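Local structure of SusD homolog (3IHV) at residues G58-S69 with S503-H513; G237-L245 with A425-N433. The protein probably binds glycans at the cell surface, as a SusD-family protein of the outer membrane in Bacteroides thetaiotaomicron. All coordinates share one frame; numbering follows the deposited sequence.

Contact 1 (G58-S69 with S503-H513)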
loop_
_atom_site.group_PDB
_atom_site.type_symbol
_atom_site.label_atom_id
_atom_site.label_comp_id
_atom_site.label_asym_id
_atom_site.label_seq_id
_atom_site.Cartn_x
_atom_site.Cartn_y
_atom_site.Cartn_z
ATOM N N GLY A 58 -13.403 13.492 16.115
ATOM C CA GLY A 58 -12.236 14.015 16.787
ATOM C C GLY A 58 -10.948 13.201 16.609
ATOM O O GLY A 58 -10.826 12.423 15.663
ATOM N N ASN A 59 -10.014 13.385 17.528
ATOM C CA ASN A 59 -8.666 12.781 17.411
ATOM C C ASN A 59 -8.276 11.851 18.538
ATOM O O ASN A 59 -7.099 11.538 18.715
ATOM C CB ASN A 59 -7.598 13.882 17.301
ATOM C CG ASN A 59 -7.326 14.607 18.631
ATOM O OD1 ASN A 59 -8.193 14.668 19.530
ATOM N ND2 ASN A 59 -6.117 15.158 18.764
ATOM N N GLU A 60 -9.269 11.361 19.266
ATOM C CA GLU A 60 -9.024 10.556 20.421
ATOM C C GLU A 60 -8.609 9.133 20.104
ATOM O O GLU A 60 -8.939 8.597 19.051
ATOM C CB GLU A 60 -10.315 10.436 21.267
ATOM C CG GLU A 60 -11.098 11.729 21.554
ATOM C CD GLU A 60 -12.130 12.142 20.469
ATOM O OE1 GLU A 60 -12.123 11.593 19.340
ATOM O OE2 GLU A 60 -12.974 13.047 20.779
ATOM N N ASN A 61 -7.882 8.517 21.036
ATOM C CA ASN A 61 -7.505 7.100 20.940
ATOM C C ASN A 61 -6.810 6.801 19.599
ATOM O O ASN A 61 -5.841 7.496 19.236
ATOM C CB ASN A 61 -8.724 6.151 21.184
ATOM C CG ASN A 61 -9.415 6.345 22.556
ATOM O OD1 ASN A 61 -8.779 6.480 23.613
ATOM N ND2 ASN A 61 -10.751 6.288 22.533
ATOM N N PHE A 62 -7.249 5.775 18.858
ATOM C CA PHE A 62 -6.648 5.389 17.595
ATOM C C PHE A 62 -6.742 6.457 16.503
ATOM O O PHE A 62 -6.142 6.297 15.451
ATOM C CB PHE A 62 -7.279 4.058 17.094
ATOM C CG PHE A 62 -8.784 4.117 16.921
ATOM C CD1 PHE A 62 -9.343 4.668 15.777
ATOM C CD2 PHE A 62 -9.632 3.606 17.900
ATOM C CE1 PHE A 62 -10.699 4.713 15.592
ATOM C CE2 PHE A 62 -11.022 3.664 17.728
ATOM C CZ PHE A 62 -11.544 4.206 16.557
ATOM N N ARG A 63 -7.465 7.549 16.755
ATOM C CA ARG A 63 -7.611 8.578 15.752
ATOM C C ARG A 63 -6.432 9.528 15.698
ATOM O O ARG A 63 -6.332 10.347 14.774
ATOM C CB ARG A 63 -8.900 9.349 16.002
ATOM C CG ARG A 63 -10.141 8.470 15.900
ATOM C CD ARG A 63 -11.375 9.190 16.391
ATOM N NE ARG A 63 -12.462 8.233 16.659
ATOM C CZ ARG A 63 -12.632 7.549 17.786
ATOM N NH1 ARG A 63 -11.785 7.678 18.821
ATOM N NH2 ARG A 63 -13.687 6.731 17.901
ATOM N N ILE A 64 -5.491 9.392 16.629
ATOM C CA ILE A 64 -4.430 10.403 16.728
ATOM C C ILE A 64 -3.494 10.465 15.520
ATOM O O ILE A 64 -3.151 11.568 15.056
ATOM C CB ILE A 64 -3.645 10.296 18.064
ATOM C CG1 ILE A 64 -2.824 11.579 18.306
ATOM C CG2 ILE A 64 -2.822 9.008 18.120
ATOM C CD1 ILE A 64 -2.084 11.595 19.619
ATOM N N ILE A 65 -3.107 9.313 14.967
ATOM C CA ILE A 65 -2.241 9.305 13.795
ATOM C C ILE A 65 -2.972 9.737 12.529
ATOM O O ILE A 65 -2.496 10.632 11.831
ATOM C CB ILE A 65 -1.473 7.965 13.632
ATOM C CG1 ILE A 65 -0.425 7.824 14.772
ATOM C CG2 ILE A 65 -0.763 7.902 12.293
ATOM C CD1 ILE A 65 0.144 6.407 14.953
ATOM N N PRO A 66 -4.146 9.132 12.240
ATOM C CA PRO A 66 -4.870 9.537 11.031
ATOM C C PRO A 66 -5.321 10.987 10.980
ATOM O O PRO A 66 -5.612 11.482 9.897
ATOM C CB PRO A 66 -6.091 8.624 11.047
ATOM C CG PRO A 66 -5.637 7.413 11.777
ATOM C CD PRO A 66 -4.802 7.973 12.889
ATOM N N THR A 67 -5.391 11.669 12.125
ATOM C CA THR A 67 -5.757 13.082 12.154
ATOM C C THR A 67 -4.546 14.002 12.189
ATOM O O THR A 67 -4.701 15.222 12.303
ATOM C CB THR A 67 -6.630 13.396 13.379
ATOM O OG1 THR A 67 -5.914 13.022 14.586
ATOM C CG2 THR A 67 -8.040 12.653 13.252
ATOM N N ASN A 68 -3.327 13.449 12.130
ATOM C CA ASN A 68 -2.122 14.257 12.154
ATOM C C ASN A 68 -1.969 15.120 13.392
ATOM O O ASN A 68 -1.526 16.248 13.313
ATOM C CB ASN A 68 -2.013 15.091 10.879
ATOM C CG ASN A 68 -1.817 14.238 9.653
ATOM O OD1 ASN A 68 -1.219 13.155 9.745
ATOM N ND2 ASN A 68 -2.342 14.683 8.507
ATOM N N SER A 69 -2.279 14.541 14.539
ATOM C CA SER A 69 -2.255 15.270 15.803
ATOM C C SER A 69 -1.356 14.600 16.833
ATOM O O SER A 69 -1.476 14.860 18.041
ATOM C CB SER A 69 -3.686 15.438 16.325
ATOM O OG SER A 69 -4.332 14.199 16.563
ATOM N N SER A 503 -11.654 15.718 10.908
ATOM C CA SER A 503 -10.739 16.143 11.968
ATOM C C SER A 503 -9.311 16.343 11.498
ATOM O O SER A 503 -8.606 17.227 11.972
ATOM C CB SER A 503 -10.812 15.136 13.122
ATOM O OG SER A 503 -9.953 15.546 14.171
ATOM N N VAL A 504 -8.885 15.563 10.515
ATOM C CA VAL A 504 -7.541 15.697 9.950
ATOM C C VAL A 504 -7.239 17.142 9.540
ATOM O O VAL A 504 -6.114 17.593 9.722
ATOM C CB VAL A 504 -7.277 14.680 8.793
ATOM C CG1 VAL A 504 -8.228 14.924 7.585
ATOM C CG2 VAL A 504 -5.816 14.714 8.350
ATOM N N ALA A 505 -8.222 17.890 9.023
ATOM C CA ALA A 505 -7.957 19.310 8.653
ATOM C C ALA A 505 -7.623 20.224 9.834
ATOM O O ALA A 505 -6.973 21.243 9.661
ATOM C CB ALA A 505 -9.138 19.933 7.879
ATOM N N THR A 506 -8.105 19.920 11.028
ATOM C CA THR A 506 -7.812 20.744 12.188
ATOM C C THR A 506 -6.311 20.804 12.497
ATOM O O THR A 506 -5.792 21.857 12.857
ATOM C CB THR A 506 -8.571 20.169 13.410
ATOM O OG1 THR A 506 -9.956 20.186 13.104
ATOM C CG2 THR A 506 -8.314 20.935 14.726
ATOM N N TYR A 507 -5.610 19.699 12.285
ATOM C CA TYR A 507 -4.219 19.566 12.753
ATOM C C TYR A 507 -3.137 19.492 11.686
ATOM O O TYR A 507 -1.964 19.725 11.989
ATOM C CB TYR A 507 -4.151 18.278 13.574
ATOM C CG TYR A 507 -5.159 18.223 14.700
ATOM C CD1 TYR A 507 -4.942 18.936 15.874
ATOM C CD2 TYR A 507 -6.316 17.463 14.595
ATOM C CE1 TYR A 507 -5.830 18.897 16.883
ATOM C CE2 TYR A 507 -7.214 17.389 15.644
ATOM C CZ TYR A 507 -6.953 18.105 16.783
ATOM O OH TYR A 507 -7.817 18.112 17.845
ATOM N N THR A 508 -3.507 19.129 10.447
ATOM C CA THR A 508 -2.531 18.966 9.355
ATOM C C THR A 508 -1.842 20.284 9.085
ATOM O O THR A 508 -2.497 21.321 8.886
ATOM C CB THR A 508 -3.180 18.437 8.072
ATOM O OG1 THR A 508 -3.762 17.155 8.364
ATOM C CG2 THR A 508 -2.164 18.276 6.952
ATOM N N GLU A 509 -0.518 20.252 9.119
ATOM C CA GLU A 509 0.292 21.464 9.018
ATOM C C GLU A 509 1.198 21.407 7.817
ATOM O O GLU A 509 1.924 20.447 7.597
ATOM C CB GLU A 509 1.083 21.633 10.317
ATOM C CG GLU A 509 1.943 22.899 10.421
ATOM C CD GLU A 509 2.612 23.070 11.798
ATOM O OE1 GLU A 509 2.180 22.431 12.800
ATOM O OE2 GLU A 509 3.570 23.878 11.866
ATOM N N GLU A 510 1.191 22.474 7.037
ATOM C CA GLU A 510 1.987 22.509 5.834
ATOM C C GLU A 510 3.449 22.548 6.213
ATOM O O GLU A 510 3.838 23.297 7.078
ATOM C CB GLU A 510 1.654 23.753 5.014
ATOM C CG GLU A 510 2.265 23.713 3.640
ATOM C CD GLU A 510 1.799 24.857 2.779
ATOM O OE1 GLU A 510 1.395 25.927 3.304
ATOM O OE2 GLU A 510 1.823 24.666 1.553
ATOM N N GLY A 511 4.268 21.734 5.561
ATOM C CA GLY A 511 5.694 21.711 5.885
ATOM C C GLY A 511 6.033 20.806 7.065
ATOM O O GLY A 511 7.202 20.716 7.445
ATOM N N LYS A 512 5.034 20.133 7.624
ATOM C CA LYS A 512 5.257 19.198 8.710
ATOM C C LYS A 512 4.816 17.803 8.305
ATOM O O LYS A 512 5.632 16.862 8.218
ATOM C CB LYS A 512 4.490 19.660 9.972
ATOM C CG LYS A 512 4.635 18.723 11.173
ATOM C CD LYS A 512 3.926 19.237 12.380
ATOM C CE LYS A 512 4.047 18.253 13.536
ATOM N NZ LYS A 512 3.391 18.802 14.748
ATOM N N HIS A 513 3.519 17.675 7.995
ATOM C CA HIS A 513 2.890 16.356 7.851
ATOM C C HIS A 513 3.150 15.623 6.533
ATOM O O HIS A 513 2.629 14.544 6.339
ATOM C CB HIS A 513 1.392 16.397 8.244
ATOM C CG HIS A 513 1.183 16.624 9.714
ATOM N ND1 HIS A 513 0.724 17.820 10.240
ATOM C CD2 HIS A 513 1.436 15.822 10.781
ATOM C CE1 HIS A 513 0.697 17.739 11.558
ATOM N NE2 HIS A 513 1.135 16.541 11.915
#

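Contact 2 (G237-L245 with A425-N433). With EDO (1,2-ethanediol), chain O.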
loop_
_atom_site.group_PDB
_atom_site.type_symbol
_atom_site.label_atom_id
_atom_site.label_comp_id
_atom_site.label_asym_id
_atom_site.label_seq_id
_atom_site.Cartn_x
_atom_site.Cartn_y
_atom_site.Cartn_z
ATOM N N GLY A 237 -0.789 -8.530 -16.841
ATOM C CA GLY A 237 -2.007 -7.900 -17.353
ATOM C C GLY A 237 -2.981 -7.573 -16.260
ATOM O O GLY A 237 -2.677 -7.713 -15.066
ATOM N N LEU A 238 -4.168 -7.137 -16.690
ATOM C CA LEU A 238 -5.268 -6.845 -15.795
ATOM C C LEU A 238 -6.227 -8.015 -15.776
ATOM O O LEU A 238 -6.549 -8.616 -16.847
ATOM C CB LEU A 238 -6.025 -5.587 -16.255
ATOM C CG LEU A 238 -5.198 -4.302 -16.355
ATOM C CD1 LEU A 238 -5.992 -3.123 -16.986
ATOM C CD2 LEU A 238 -4.655 -3.958 -14.951
ATOM N N LEU A 239 -6.690 -8.356 -14.584
ATOM C CA LEU A 239 -7.715 -9.356 -14.464
ATOM C C LEU A 239 -8.922 -8.814 -15.212
ATOM O O LEU A 239 -9.215 -7.596 -15.159
ATOM C CB LEU A 239 -8.086 -9.679 -13.012
ATOM C CG LEU A 239 -6.967 -10.222 -12.127
ATOM C CD1 LEU A 239 -7.532 -10.726 -10.790
ATOM C CD2 LEU A 239 -6.195 -11.356 -12.861
ATOM N N LYS A 240 -9.621 -9.722 -15.885
ATOM C CA LYS A 240 -10.804 -9.318 -16.672
ATOM C C LYS A 240 -11.828 -8.589 -15.798
ATOM O O LYS A 240 -12.306 -7.515 -16.166
ATOM C CB LYS A 240 -11.439 -10.533 -17.356
ATOM C CG LYS A 240 -12.709 -10.195 -18.131
ATOM C CD LYS A 240 -13.298 -11.446 -18.827
ATOM C CE LYS A 240 -14.667 -11.133 -19.384
ATOM N NZ LYS A 240 -15.236 -12.226 -20.247
ATOM N N ASP A 241 -12.127 -9.194 -14.640
ATOM C CA ASP A 241 -13.118 -8.674 -13.715
ATOM C C ASP A 241 -12.500 -8.016 -12.484
ATOM O O ASP A 241 -11.795 -8.655 -11.720
ATOM C CB ASP A 241 -14.034 -9.792 -13.274
ATOM C CG ASP A 241 -14.792 -10.391 -14.418
ATOM O OD1 ASP A 241 -15.322 -9.638 -15.258
ATOM O OD2 ASP A 241 -14.889 -11.636 -14.456
ATOM N N TYR A 242 -12.782 -6.739 -12.294
ATOM C CA TYR A 242 -12.245 -6.004 -11.128
ATOM C C TYR A 242 -12.561 -6.708 -9.830
ATOM O O TYR A 242 -11.718 -6.745 -8.936
ATOM C CB TYR A 242 -12.824 -4.608 -11.086
ATOM C CG TYR A 242 -12.134 -3.674 -10.150
ATOM C CD1 TYR A 242 -10.866 -3.148 -10.455
ATOM C CD2 TYR A 242 -12.760 -3.232 -9.004
ATOM C CE1 TYR A 242 -10.253 -2.247 -9.607
ATOM C CE2 TYR A 242 -12.165 -2.339 -8.177
ATOM C CZ TYR A 242 -10.915 -1.849 -8.463
ATOM O OH TYR A 242 -10.353 -0.972 -7.569
ATOM N N GLU A 243 -13.773 -7.247 -9.741
ATOM C CA GLU A 243 -14.215 -7.954 -8.536
ATOM C C GLU A 243 -13.308 -9.142 -8.194
ATOM O O GLU A 243 -13.108 -9.458 -7.038
ATOM C CB GLU A 243 -15.689 -8.379 -8.662
ATOM C CG GLU A 243 -16.217 -9.112 -7.417
ATOM C CD GLU A 243 -17.712 -9.395 -7.442
ATOM O OE1 GLU A 243 -18.416 -8.848 -8.299
ATOM O OE2 GLU A 243 -18.157 -10.204 -6.608
ATOM N N GLN A 244 -12.761 -9.793 -9.219
ATOM C CA GLN A 244 -11.893 -10.939 -9.016
ATOM C C GLN A 244 -10.683 -10.604 -8.172
ATOM O O GLN A 244 -10.158 -11.463 -7.465
ATOM C CB GLN A 244 -11.477 -11.562 -10.370
ATOM C CG GLN A 244 -10.889 -12.961 -10.231
ATOM C CD GLN A 244 -11.914 -13.981 -9.728
ATOM O OE1 GLN A 244 -13.016 -14.048 -10.241
ATOM N NE2 GLN A 244 -11.533 -14.788 -8.746
ATOM N N LEU A 245 -10.154 -9.381 -8.284
ATOM C CA LEU A 245 -9.065 -9.017 -7.420
ATOM C C LEU A 245 -9.398 -9.175 -5.929
ATOM O O LEU A 245 -8.529 -9.582 -5.130
ATOM C CB LEU A 245 -8.666 -7.544 -7.641
ATOM C CG LEU A 245 -7.993 -7.173 -8.958
ATOM C CD1 LEU A 245 -8.072 -5.693 -9.224
ATOM C CD2 LEU A 245 -6.531 -7.698 -8.983
ATOM N N ALA A 425 -6.446 1.237 -20.795
ATOM C CA ALA A 425 -6.572 -0.191 -20.441
ATOM C C ALA A 425 -7.208 -0.294 -19.077
ATOM O O ALA A 425 -8.117 -1.125 -18.848
ATOM C CB ALA A 425 -5.222 -0.899 -20.423
ATOM N N VAL A 426 -6.729 0.560 -18.170
ATOM C CA VAL A 426 -7.265 0.605 -16.823
ATOM C C VAL A 426 -8.749 1.061 -16.795
ATOM O O VAL A 426 -9.578 0.432 -16.123
ATOM C CB VAL A 426 -6.414 1.464 -15.899
ATOM C CG1 VAL A 426 -7.102 1.621 -14.539
ATOM C CG2 VAL A 426 -5.037 0.818 -15.747
ATOM N N ARG A 427 -9.076 2.096 -17.546
ATOM C CA ARG A 427 -10.460 2.588 -17.617
ATOM C C ARG A 427 -11.405 1.524 -18.216
ATOM O O ARG A 427 -12.521 1.314 -17.732
ATOM C CB ARG A 427 -10.540 3.812 -18.532
ATOM C CG ARG A 427 -9.655 5.010 -18.220
ATOM C CD ARG A 427 -10.236 5.980 -17.355
ATOM N NE ARG A 427 -11.550 6.465 -17.822
ATOM C CZ ARG A 427 -12.465 6.936 -16.980
ATOM N NH1 ARG A 427 -12.178 7.039 -15.679
ATOM N NH2 ARG A 427 -13.666 7.288 -17.418
ATOM N N ARG A 428 -10.965 0.853 -19.271
ATOM C CA ARG A 428 -11.812 -0.154 -19.899
ATOM C C ARG A 428 -12.137 -1.288 -18.931
ATOM O O ARG A 428 -13.266 -1.742 -18.816
ATOM C CB ARG A 428 -11.120 -0.675 -21.166
ATOM C CG ARG A 428 -11.100 0.403 -22.254
ATOM C CD ARG A 428 -10.216 0.033 -23.411
ATOM N NE ARG A 428 -10.212 1.057 -24.430
ATOM C CZ ARG A 428 -9.626 0.936 -25.623
ATOM N NH1 ARG A 428 -8.975 -0.178 -25.958
ATOM N NH2 ARG A 428 -9.689 1.940 -26.498
ATOM N N ARG A 429 -11.117 -1.783 -18.240
ATOM C CA ARG A 429 -11.369 -2.850 -17.291
ATOM C C ARG A 429 -12.331 -2.319 -16.201
ATOM O O ARG A 429 -13.243 -3.049 -15.764
ATOM C CB ARG A 429 -10.037 -3.356 -16.709
ATOM C CG ARG A 429 -10.111 -4.651 -15.950
ATOM C CD ARG A 429 -10.468 -4.470 -14.490
ATOM N NE ARG A 429 -9.425 -3.807 -13.754
ATOM C CZ ARG A 429 -8.384 -4.399 -13.176
ATOM N NH1 ARG A 429 -8.200 -5.722 -13.257
ATOM N NH2 ARG A 429 -7.526 -3.664 -12.491
ATOM N N GLY A 430 -12.095 -1.082 -15.765
ATOM C CA GLY A 430 -12.899 -0.444 -14.712
ATOM C C GLY A 430 -14.349 -0.211 -15.089
ATOM O O GLY A 430 -15.210 -0.075 -14.207
ATOM N N TYR A 431 -14.637 -0.192 -16.395
ATOM C CA TYR A 431 -16.004 -0.089 -16.906
ATOM C C TYR A 431 -16.578 -1.434 -17.352
ATOM O O TYR A 431 -17.626 -1.494 -18.021
ATOM C CB TYR A 431 -16.062 0.947 -18.021
ATOM C CG TYR A 431 -16.129 2.379 -17.493
ATOM C CD1 TYR A 431 -15.075 2.950 -16.800
ATOM C CD2 TYR A 431 -17.264 3.168 -17.715
ATOM C CE1 TYR A 431 -15.149 4.257 -16.307
ATOM C CE2 TYR A 431 -17.342 4.456 -17.234
ATOM C CZ TYR A 431 -16.290 5.000 -16.539
ATOM O OH TYR A 431 -16.357 6.289 -16.070
ATOM N N GLY A 432 -15.891 -2.519 -16.998
ATOM C CA GLY A 432 -16.364 -3.867 -17.333
ATOM C C GLY A 432 -16.128 -4.278 -18.777
ATOM O O GLY A 432 -16.861 -5.104 -19.324
ATOM N N ASN A 433 -15.078 -3.735 -19.381
ATOM C CA ASN A 433 -14.668 -4.108 -20.745
ATOM C C ASN A 433 -15.810 -3.910 -21.743
ATOM O O ASN A 433 -16.245 -4.871 -22.392
ATOM C CB ASN A 433 -14.185 -5.563 -20.733
ATOM C CG ASN A 433 -13.265 -5.828 -19.596
ATOM O OD1 ASN A 433 -12.198 -5.246 -19.540
ATOM N ND2 ASN A 433 -13.671 -6.703 -18.662
HETATM C C1 EDO O . -13.716 -17.145 -10.833
HETATM O O1 EDO O . -14.637 -16.049 -10.925
HETATM C C2 EDO O . -13.914 -17.871 -9.514
HETATM O O2 EDO O . -13.615 -17.022 -8.389
HETATM O O HOH W 1 -13.807 -5.623 -14.882
#

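Contact 1 (G58-S69 with S503-H513)
The type I turn Ile65-Asn68, in the loop between strand 52-54 and helix 75-101, sets Thr67 and Asn68 against the short helix 504-507 and the chain that leaves it. Asn68 carries the polar part. Its ND2 gives an almost straight hydrogen bond to Thr508 OG1 (2.9 Å, 177°), with the hydroxyl lying in the plane of the amide. That hydroxyl donates in turn to Val504 O, which also accepts Thr508 N, so the turn of backbone at the helix end positions the acceptor. Arg470 bonds to Asn68 OD1 and Tyr479 OH to ND2; both ends of this buried amide are thereby satisfied and its rotation is fixed.

With CG anti to its carbonyl carbon (chi1 -66°), Asn68 lays its amide on the His513 ring, and its CB sits 3.5 Å from the ring centroid in a CH-pi contact. Lys512 CG lies over the opposite face, while Glu509 N donates to His513 ND1 in the ring plane and fixes how the imidazole is turned. Beside the amide, Val504 CG2 comes within 3.5 Å of Asn68 ND2.

A second CH-pi contact places Ser69 CB 3.7 Å from the Tyr507 ring centroid. Asn59 lies obliquely by the phenol end, its amide nearly parallel to the ring, but its ND2 donates to Ser69 OG (3.0 Å). Replacing Tyr507 by an alanine would probably open a gap over Ser69 CB and leave the Asn59 amide without its flat neighbour. Farther along, Thr67 CG2 packs 3.6 Å from Ser503 OG. In all, this is a tight turn docked on a short helix, closing an N-terminal loop of the SusD-family fold onto its C-terminal part.

Contact 2 (G237-L245 with A425-N433)
Arg429, near the end of helix 417-430, reaches across to Leu238, Leu239, Tyr242 and Leu245. Its CB touches Leu238 CD1 at 4.1 Å. CG, anti to the backbone N (chi1 -167°), passes 3.2 Å from Leu239 O, and CD stays close to the same carbonyl. Bends at chi2 and chi3 coil the chain, bringing NE to the edge of the Tyr242 ring, 3.7 Å from CD1, with the ring and guanidinium planes 73° apart. The guanidinium is sandwiched between Tyr242 CD1 and Leu238 CB on opposite faces. At the tip, Arg429 NH1 donates to Leu239 O (2.9 Å, 149°) on a lone pair in the carbonyl plane. Arg429 NH2 lies between Leu238 CD2 (3.8 Å) and Leu245 CD1 (3.9 Å). Glu258 forms a salt bridge with NH1 and Glu462 one with NH2, which probably balances the charge in this buried place.

Beyond the helix end, a Schellman motif with Gly432 as C-prime turns Asn433 back, and its ND2 donates to Lys240 O (3.0 Å) from above the carbonyl plane. A water joins that oxygen to Tyr242 N and Arg429 O. Leu238 also packs on helix 397-412 and Tyr242 on helix 320-324, while Glu462 belongs to helix 448-463; the start of helix 242-250 is wedged among these helices, and Glu258, next to strand 259-263 in the chain, meets Arg429.

Contacts 1 and 2 do not touch: their centres lie 35 Å apart and their nearest atoms about 21 Å. Along the chain, contact 2 is nested within the long loop that contact 1 closes. The chain from helix 448-463 into helix 469-475 serves both, for Glu462 pairs with Arg429 in contact 2 and Arg470 bonds to Asn68 in contact 1. Tyr479, which also bonds to Asn68, begins helix 479-493, near whose end Gly491 and Tyr492 bind a sodium ion. Separately, the side chain of Leu245 in contact 2 is about 14 Å from a bound sodium ion.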